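Side-chain contacts in putative solute-binding component of ABC transporter (Clostridium phytofermentans, PDB 4YS6), which probably serves a sugar-uptake ABC transporter as its extracytoplasmic binding component and binds beta-D-glucopyranose: residues Thr249-Thr254 against Asp274-Lys279; Asn223-Ile228 against Thr254-Ala259; Asn87-Gly92 against Lys116-Ile121. All coordinates share one frame; numbering follows the deposited sequence.

Contact 1 of 3, residues Thr249-Thr254 against Asp274-Lys279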
loop_
_atom_site.group_PDB
_atom_site.type_symbol
_atom_site.label_atom_id
_atom_site.label_comp_id
_atom_site.label_asym_id
_atom_site.label_seq_id
_atom_site.Cartn_x
_atom_site.Cartn_y
_atom_site.Cartn_z
ATOM N N THR A 249 5.422 -3.651 6.848
ATOM C CA THR A 249 6.872 -3.785 6.884
ATOM C C THR A 249 7.453 -3.012 8.067
ATOM O O THR A 249 8.348 -3.517 8.753
ATOM C CB THR A 249 7.537 -3.346 5.567
ATOM O OG1 THR A 249 7.249 -1.981 5.279
ATOM C CG2 THR A 249 7.056 -4.225 4.412
ATOM N N ALA A 250 6.922 -1.829 8.348
ATOM C CA ALA A 250 7.389 -1.083 9.512
ATOM C C ALA A 250 7.219 -1.856 10.812
ATOM O O ALA A 250 8.055 -1.757 11.722
ATOM C CB ALA A 250 6.670 0.255 9.599
ATOM N N LEU A 251 6.112 -2.569 10.942
ATOM C CA LEU A 251 5.876 -3.370 12.139
ATOM C C LEU A 251 6.953 -4.435 12.353
ATOM O O LEU A 251 7.394 -4.681 13.480
ATOM C CB LEU A 251 4.510 -4.022 12.068
ATOM C CG LEU A 251 4.066 -4.777 13.299
ATOM C CD1 LEU A 251 4.027 -3.833 14.497
ATOM C CD2 LEU A 251 2.697 -5.384 13.044
ATOM N N GLY A 252 7.357 -5.095 11.276
ATOM C CA GLY A 252 8.410 -6.087 11.328
ATOM C C GLY A 252 9.722 -5.448 11.723
ATOM O O GLY A 252 10.462 -5.955 12.557
ATOM N N VAL A 253 10.001 -4.304 11.113
ATOM C CA VAL A 253 11.204 -3.547 11.451
ATOM C C VAL A 253 11.208 -3.155 12.933
ATOM O O VAL A 253 12.189 -3.385 13.648
ATOM C CB VAL A 253 11.315 -2.321 10.548
ATOM C CG1 VAL A 253 12.283 -1.272 11.088
ATOM C CG2 VAL A 253 11.756 -2.782 9.152
ATOM N N THR A 254 10.128 -2.559 13.418
ATOM C CA THR A 254 10.119 -2.159 14.823
ATOM C C THR A 254 10.136 -3.356 15.778
ATOM O O THR A 254 10.769 -3.282 16.843
ATOM C CB THR A 254 8.921 -1.231 15.153
ATOM O OG1 THR A 254 7.690 -1.889 14.900
ATOM C CG2 THR A 254 8.957 -0.003 14.311
ATOM N N ASP A 274 -2.383 1.192 10.256
ATOM C CA ASP A 274 -2.805 -0.050 10.906
ATOM C C ASP A 274 -2.834 0.163 12.418
ATOM O O ASP A 274 -2.020 0.887 12.973
ATOM C CB ASP A 274 -1.857 -1.222 10.603
ATOM C CG ASP A 274 -1.923 -1.695 9.161
ATOM O OD1 ASP A 274 -2.873 -1.323 8.429
ATOM O OD2 ASP A 274 -1.034 -2.495 8.778
ATOM N N ILE A 275 -3.730 -0.534 13.094
ATOM C CA ILE A 275 -3.903 -0.360 14.529
ATOM C C ILE A 275 -2.620 -0.644 15.300
ATOM O O ILE A 275 -2.266 0.114 16.183
ATOM C CB ILE A 275 -5.050 -1.260 15.049
ATOM C CG1 ILE A 275 -6.370 -0.704 14.548
ATOM C CG2 ILE A 275 -5.088 -1.316 16.577
ATOM C CD1 ILE A 275 -7.554 -1.635 14.764
ATOM N N ALA A 276 -1.934 -1.734 14.983
ATOM C CA ALA A 276 -0.691 -2.080 15.666
ATOM C C ALA A 276 0.315 -0.937 15.577
ATOM O O ALA A 276 0.993 -0.611 16.563
ATOM C CB ALA A 276 -0.097 -3.344 15.061
ATOM N N ASN A 277 0.417 -0.351 14.384
ATOM C CA ASN A 277 1.371 0.729 14.152
ATOM C C ASN A 277 0.966 2.020 14.822
ATOM O O ASN A 277 1.839 2.760 15.283
ATOM C CB ASN A 277 1.557 0.948 12.666
ATOM C CG ASN A 277 2.024 -0.294 11.984
ATOM O OD1 ASN A 277 1.287 -1.273 11.913
ATOM N ND2 ASN A 277 3.242 -0.273 11.471
ATOM N N VAL A 278 -0.333 2.310 14.882
ATOM C CA VAL A 278 -0.773 3.499 15.614
ATOM C C VAL A 278 -0.407 3.370 17.085
ATOM O O VAL A 278 0.106 4.311 17.702
ATOM C CB VAL A 278 -2.279 3.735 15.463
ATOM C CG1 VAL A 278 -2.728 4.958 16.303
ATOM C CG2 VAL A 278 -2.615 3.953 14.007
ATOM N N LYS A 279 -0.648 2.207 17.666
ATOM C CA LYS A 279 -0.246 1.990 19.051
ATOM C C LYS A 279 1.258 2.150 19.230
ATOM O O LYS A 279 1.695 2.738 20.214
ATOM C CB LYS A 279 -0.686 0.610 19.511
ATOM C CG LYS A 279 -2.188 0.502 19.671
ATOM C CD LYS A 279 -2.609 -0.921 20.004
ATOM C CE LYS A 279 -4.099 -1.012 20.273
ATOM N NZ LYS A 279 -4.468 -2.342 20.860
#

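Contact 2 of 3, residues Asn223-Ile228 against Thr254-Ala259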
loop_
_atom_site.group_PDB
_atom_site.type_symbol
_atom_site.label_atom_id
_atom_site.label_comp_id
_atom_site.label_asym_id
_atom_site.label_seq_id
_atom_site.Cartn_x
_atom_site.Cartn_y
_atom_site.Cartn_z
ATOM N N ASN A 223 12.621 -10.572 9.955
ATOM C CA ASN A 223 13.758 -11.466 9.811
ATOM C C ASN A 223 14.923 -10.757 9.100
ATOM O O ASN A 223 16.089 -10.907 9.488
ATOM C CB ASN A 223 13.338 -12.731 9.063
ATOM C CG ASN A 223 12.546 -13.690 9.938
ATOM O OD1 ASN A 223 12.634 -13.643 11.163
ATOM N ND2 ASN A 223 11.773 -14.568 9.306
ATOM N N ARG A 224 14.616 -9.976 8.072
ATOM C CA ARG A 224 15.656 -9.242 7.366
ATOM C C ARG A 224 16.242 -8.139 8.263
ATOM O O ARG A 224 17.463 -7.989 8.320
ATOM C CB ARG A 224 15.111 -8.667 6.061
ATOM C CG ARG A 224 16.086 -7.745 5.329
ATOM C CD ARG A 224 15.632 -7.332 3.913
ATOM N NE ARG A 224 16.569 -6.323 3.457
ATOM C CZ ARG A 224 16.268 -5.050 3.220
ATOM N NH1 ARG A 224 15.015 -4.623 3.210
ATOM N NH2 ARG A 224 17.242 -4.222 2.895
HETATM N N MSE A 225 15.405 -7.402 8.987
HETATM C CA MSE A 225 15.920 -6.358 9.876
HETATM C C MSE A 225 16.765 -6.978 10.986
HETATM O O MSE A 225 17.811 -6.417 11.347
HETATM C CB MSE A 225 14.781 -5.517 10.454
HETATM C CG MSE A 225 15.218 -4.365 11.345
HETATM SE SE MSE A 225 15.992 -2.875 10.247
HETATM C CE MSE A 225 17.812 -2.976 10.754
ATOM N N ASP A 226 16.365 -8.144 11.504
ATOM C CA ASP A 226 17.188 -8.790 12.537
ATOM C C ASP A 226 18.594 -9.117 12.030
ATOM O O ASP A 226 19.598 -8.947 12.753
ATOM C CB ASP A 226 16.526 -10.061 13.053
ATOM C CG ASP A 226 16.716 -10.236 14.543
ATOM O OD1 ASP A 226 16.143 -9.425 15.310
ATOM O OD2 ASP A 226 17.448 -11.165 14.943
ATOM N N ALA A 227 18.670 -9.569 10.789
ATOM C CA ALA A 227 19.941 -9.932 10.184
ATOM C C ALA A 227 20.777 -8.689 9.911
ATOM O O ALA A 227 21.994 -8.685 10.062
ATOM C CB ALA A 227 19.698 -10.725 8.902
ATOM N N ILE A 228 20.118 -7.617 9.498
ATOM C CA ILE A 228 20.820 -6.356 9.278
ATOM C C ILE A 228 21.355 -5.790 10.616
ATOM O O ILE A 228 22.513 -5.374 10.693
ATOM C CB ILE A 228 19.921 -5.369 8.570
ATOM C CG1 ILE A 228 19.699 -5.834 7.125
ATOM C CG2 ILE A 228 20.540 -3.970 8.554
ATOM C CD1 ILE A 228 18.699 -4.982 6.340
ATOM N N THR A 254 10.128 -2.559 13.418
ATOM C CA THR A 254 10.119 -2.159 14.823
ATOM C C THR A 254 10.136 -3.356 15.778
ATOM O O THR A 254 10.769 -3.282 16.843
ATOM C CB THR A 254 8.921 -1.231 15.153
ATOM O OG1 THR A 254 7.690 -1.889 14.900
ATOM C CG2 THR A 254 8.957 -0.003 14.311
ATOM N N ASN A 255 9.519 -4.486 15.410
ATOM C CA ASN A 255 9.661 -5.706 16.202
ATOM C C ASN A 255 11.128 -6.110 16.346
ATOM O O ASN A 255 11.575 -6.464 17.430
ATOM C CB ASN A 255 8.894 -6.873 15.589
ATOM C CG ASN A 255 7.382 -6.764 15.753
ATOM O OD1 ASN A 255 6.864 -5.976 16.543
ATOM N ND2 ASN A 255 6.672 -7.590 15.013
ATOM N N ALA A 256 11.879 -6.065 15.250
ATOM C CA ALA A 256 13.291 -6.435 15.287
ATOM C C ALA A 256 14.110 -5.445 16.078
ATOM O O ALA A 256 14.997 -5.845 16.821
ATOM C CB ALA A 256 13.847 -6.549 13.885
ATOM N N LEU A 257 13.842 -4.157 15.895
ATOM C CA LEU A 257 14.603 -3.139 16.608
ATOM C C LEU A 257 14.359 -3.283 18.098
ATOM O O LEU A 257 15.298 -3.190 18.888
ATOM C CB LEU A 257 14.232 -1.728 16.134
ATOM C CG LEU A 257 14.595 -1.343 14.713
ATOM C CD1 LEU A 257 13.886 0.002 14.389
ATOM C CD2 LEU A 257 16.088 -1.205 14.554
ATOM N N THR A 258 13.113 -3.545 18.492
ATOM C CA THR A 258 12.797 -3.749 19.905
ATOM C C THR A 258 13.579 -4.922 20.465
ATOM O O THR A 258 14.143 -4.852 21.567
ATOM C CB THR A 258 11.281 -3.970 20.096
ATOM O OG1 THR A 258 10.620 -2.735 19.809
ATOM C CG2 THR A 258 10.939 -4.379 21.508
ATOM N N ALA A 259 13.620 -6.002 19.698
ATOM C CA ALA A 259 14.243 -7.240 20.160
ATOM C C ALA A 259 15.751 -7.119 20.298
ATOM O O ALA A 259 16.330 -7.626 21.255
ATOM C CB ALA A 259 13.903 -8.376 19.214
#

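Contact 3 of 3, residues Asn87-Gly92 against Lys116-Ile121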
loop_
_atom_site.group_PDB
_atom_site.type_symbol
_atom_site.label_atom_id
_atom_site.label_comp_id
_atom_site.label_asym_id
_atom_site.label_seq_id
_atom_site.Cartn_x
_atom_site.Cartn_y
_atom_site.Cartn_z
ATOM N N ASN A 87 -15.016 -18.083 -10.465
ATOM C CA ASN A 87 -16.289 -18.446 -9.838
ATOM C C ASN A 87 -17.249 -17.269 -9.836
ATOM O O ASN A 87 -18.448 -17.454 -9.997
ATOM C CB ASN A 87 -16.081 -18.923 -8.404
ATOM C CG ASN A 87 -15.377 -20.268 -8.328
ATOM O OD1 ASN A 87 -15.238 -20.972 -9.330
ATOM N ND2 ASN A 87 -14.925 -20.628 -7.131
HETATM N N MSE A 88 -16.726 -16.061 -9.633
HETATM C CA MSE A 88 -17.570 -14.868 -9.711
HETATM C C MSE A 88 -18.206 -14.757 -11.089
HETATM O O MSE A 88 -19.392 -14.459 -11.219
HETATM C CB MSE A 88 -16.768 -13.601 -9.403
HETATM C CG MSE A 88 -16.441 -13.442 -7.965
HETATM SE SE MSE A 88 -15.068 -12.070 -7.686
HETATM C CE MSE A 88 -14.734 -12.484 -5.802
ATOM N N ILE A 89 -17.415 -15.004 -12.123
ATOM C CA ILE A 89 -17.911 -14.902 -13.480
ATOM C C ILE A 89 -18.977 -15.975 -13.703
ATOM O O ILE A 89 -20.014 -15.723 -14.327
ATOM C CB ILE A 89 -16.771 -15.045 -14.498
ATOM C CG1 ILE A 89 -15.786 -13.880 -14.343
ATOM C CG2 ILE A 89 -17.325 -15.098 -15.921
ATOM C CD1 ILE A 89 -14.521 -14.025 -15.183
ATOM N N SER A 90 -18.718 -17.170 -13.184
ATOM C CA SER A 90 -19.634 -18.300 -13.344
ATOM C C SER A 90 -20.944 -18.055 -12.609
ATOM O O SER A 90 -22.000 -18.490 -13.038
ATOM C CB SER A 90 -18.983 -19.589 -12.832
ATOM O OG SER A 90 -17.830 -19.909 -13.591
ATOM N N ASN A 91 -20.868 -17.343 -11.499
ATOM C CA ASN A 91 -22.050 -17.006 -10.715
ATOM C C ASN A 91 -22.822 -15.836 -11.294
ATOM O O ASN A 91 -23.851 -15.439 -10.743
ATOM C CB ASN A 91 -21.666 -16.676 -9.278
ATOM C CG ASN A 91 -21.114 -17.865 -8.540
ATOM O OD1 ASN A 91 -21.391 -19.014 -8.892
ATOM N ND2 ASN A 91 -20.329 -17.600 -7.500
ATOM N N GLY A 92 -22.319 -15.268 -12.384
ATOM C CA GLY A 92 -23.036 -14.218 -13.086
ATOM C C GLY A 92 -22.724 -12.795 -12.645
ATOM O O GLY A 92 -23.534 -11.891 -12.857
ATOM N N LYS A 116 -16.954 -11.674 -22.130
ATOM C CA LYS A 116 -18.342 -11.656 -21.678
ATOM C C LYS A 116 -18.900 -10.240 -21.477
ATOM O O LYS A 116 -20.040 -10.078 -21.048
ATOM C CB LYS A 116 -18.465 -12.443 -20.373
ATOM C CG LYS A 116 -18.183 -13.924 -20.521
ATOM C CD LYS A 116 -18.595 -14.693 -19.280
ATOM C CE LYS A 116 -17.948 -16.077 -19.231
ATOM N NZ LYS A 116 -18.372 -16.989 -20.333
ATOM N N GLY A 117 -18.099 -9.222 -21.783
ATOM C CA GLY A 117 -18.505 -7.837 -21.603
ATOM C C GLY A 117 -18.553 -7.369 -20.163
ATOM O O GLY A 117 -19.234 -6.402 -19.835
ATOM N N ILE A 118 -17.821 -8.054 -19.299
ATOM C CA ILE A 118 -17.754 -7.709 -17.884
ATOM C C ILE A 118 -16.663 -6.677 -17.652
ATOM O O ILE A 118 -15.485 -6.950 -17.897
ATOM C CB ILE A 118 -17.472 -8.962 -17.033
ATOM C CG1 ILE A 118 -18.621 -9.958 -17.154
ATOM C CG2 ILE A 118 -17.282 -8.597 -15.560
ATOM C CD1 ILE A 118 -18.275 -11.319 -16.621
ATOM N N SER A 119 -17.039 -5.487 -17.183
ATOM C CA SER A 119 -16.051 -4.452 -16.867
ATOM C C SER A 119 -15.213 -4.808 -15.657
ATOM O O SER A 119 -15.696 -5.475 -14.744
ATOM C CB SER A 119 -16.744 -3.119 -16.636
ATOM O OG SER A 119 -17.360 -2.696 -17.840
ATOM N N VAL A 120 -13.960 -4.347 -15.662
ATOM C CA VAL A 120 -13.008 -4.610 -14.590
ATOM C C VAL A 120 -12.457 -3.320 -14.024
ATOM O O VAL A 120 -11.872 -2.501 -14.741
ATOM C CB VAL A 120 -11.834 -5.485 -15.091
ATOM C CG1 VAL A 120 -10.757 -5.610 -14.035
ATOM C CG2 VAL A 120 -12.361 -6.854 -15.511
ATOM N N ILE A 121 -12.631 -3.152 -12.723
ATOM C CA ILE A 121 -12.035 -2.021 -12.020
ATOM C C ILE A 121 -10.881 -2.569 -11.198
ATOM O O ILE A 121 -11.058 -3.469 -10.375
ATOM C CB ILE A 121 -13.069 -1.290 -11.117
ATOM C CG1 ILE A 121 -14.214 -0.721 -11.958
ATOM C CG2 ILE A 121 -12.405 -0.181 -10.347
ATOM C CD1 ILE A 121 -15.350 -0.165 -11.153
#

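Contact 1 of 3, residues Thr249-Thr254 against Asp274-Lys279
Leu251 and Ala276 supply the apolar part of this helix-helix contact. The branched end of Leu251 straddles the Ala276 methyl: CD2 and CD1 of Leu251 lie 4.0 Å and 4.2 Å from CB of Ala276. With CG anti to the backbone N (chi1 -174°), the leucine spans the gap between helical segments 249-254 and 275-279, whose axes approach to 10.0 Å and are inclined at 48°.

The other half is a polar group packed without a bond across the segments. Asn277, on helix 275-282, sends its amide nitrogen toward helix 247-260, where ND2 stands 3.9 Å from CB of Ala250 and 4.0 Å from CB of Leu251. The 3.7 Å between ND2 of Asn277 and the backbone N of Leu251 brings two donors together and is no hydrogen bond. Instead, ND2 is bonded to OE1 of Gln286 and to the carbonyl O of Asp247, the first residue of helix 247-260.

Helices 247-260 and 275-282 are neighbours along the chain, linked through strand 267-268, in one lobe of a periplasmic-binding-protein fold, with the side chain of Asn277 about 9 Å from the bound glucose. Two acceptors outside the segments hold its buried amide nitrogen, so the chemistry implies an amide fixed in rotation beside apolar packing.

Contact 2 of 3, residues Asn223-Ile228 against Thr254-Ala259
Asp226 and Ala256 bring the two helical segments to within 5.3 Å of each other, measured between their CA atoms. So near an approach is evidence of two backbones meeting with little between them, and the residue at the meeting point of 254-259 is indeed an alanine. Its methyl points at 223-228 and even comes within 3.8 Å of the backbone N of Asp226, measured from CB of Ala256.

The selenomethionine Met225 covers this methyl from the other helix. CB of Met225 is 3.7 Å and CG of Met225 is 3.6 Å from CB of Ala256, so the first two carbons of the chain, rather than its selenium, make the contact. CB already faces the alanine, and CG, anti to the backbone N (chi1 -177°), continues past the methyl.

In the fold, helices 218-232 and 247-260 flank strand 241-244 along the chain, within the alternating strand-helix architecture of one lobe of a periplasmic binding protein. Met225 also touches Phe170 on strand 165-170, which places the methionine between its partner helix and the parallel sheet.

At the more open margin, Asp226 passes its carboxylate by the alanine, OD1 of Asp226 standing 3.9 Å from CB of Ala256. That is mere packing; the same OD1 is hydrogen-bonded to OG of Ser260, the C-terminal residue of helix 247-260.

Contact 3 of 3, residues Asn87-Gly92 against Lys116-Ile121
Lys116 reaches across to Ile89 with the last two methylenes of its side chain, and following it atom by atom shows where the contact begins and stops. CB rests on its own segment, 3.9 Å from CD1 of Ile118. CG makes no close approach to 87-92: it is still 4.8 Å from CG2 of Ile89. The next carbon closes the gap, with CD of Lys116 at 3.6 Å from CG2 of Ile89, and CE of Lys116 comes marginally nearer, at 3.5 Å from that methyl. The chain is extended through chi2 and chi3, which carries these two methylenes over the isoleucine, the two side chains crossing at a slant. At the last torsion it bends (chi4 -64°), and NZ of Lys116 ends 4.9 Å from CG2 of Ile89.

Ile118 reaches the same methyl from a second side, roughly at right angles to the lysine, its CD1 lying 4.0 Å from CG2 of Ile89. CB of Ile89 faces 116-121, and CG2, anti to the backbone N, is the branch that receives both partners. Ala113 of helix 107-115 and Leu96 of strand 95-98 touch both isoleucines and complete the apolar cluster.

A helix ends in 87-92, and another, 107-115, ends just before 116-121. Gly92 and Gly117 have positive phi and close Schellman motifs after these helices, the second turning the chain toward strand 119-123. The contact therefore ties a helix end to a helix-to-strand turn within the alternating beta-alpha units of this lobe.

No hydrogen bond or salt bridge joins the segments. The chemistry implies apolar packing in which an exposed lysine contributes its methylenes as a lid over buried isoleucines while its ammonium lies beyond the touching surface and is probably turned to solvent.

Overall arrangement
Contact 3 comes first along the chain and lies on the opposite side of the chain's centre from the others, its centre about 36 Å from that of contact 1 and about 43 Å from that of contact 2. It belongs to the lobe whose mixed sheet includes strands 95-98 and 119-123. Contacts 1 and 2 share helix 247-260 and Thr254; their segments alternate along the chain and their centres are about 12 Å apart. They touch directly, O of Val253 lying 3.9 Å from CG of Met225. One helix is thus packed against 218-232 and 275-282 in the second lobe. The glucose lies between the lobes; each contact lies wholly within one lobe, and none bridges the cleft.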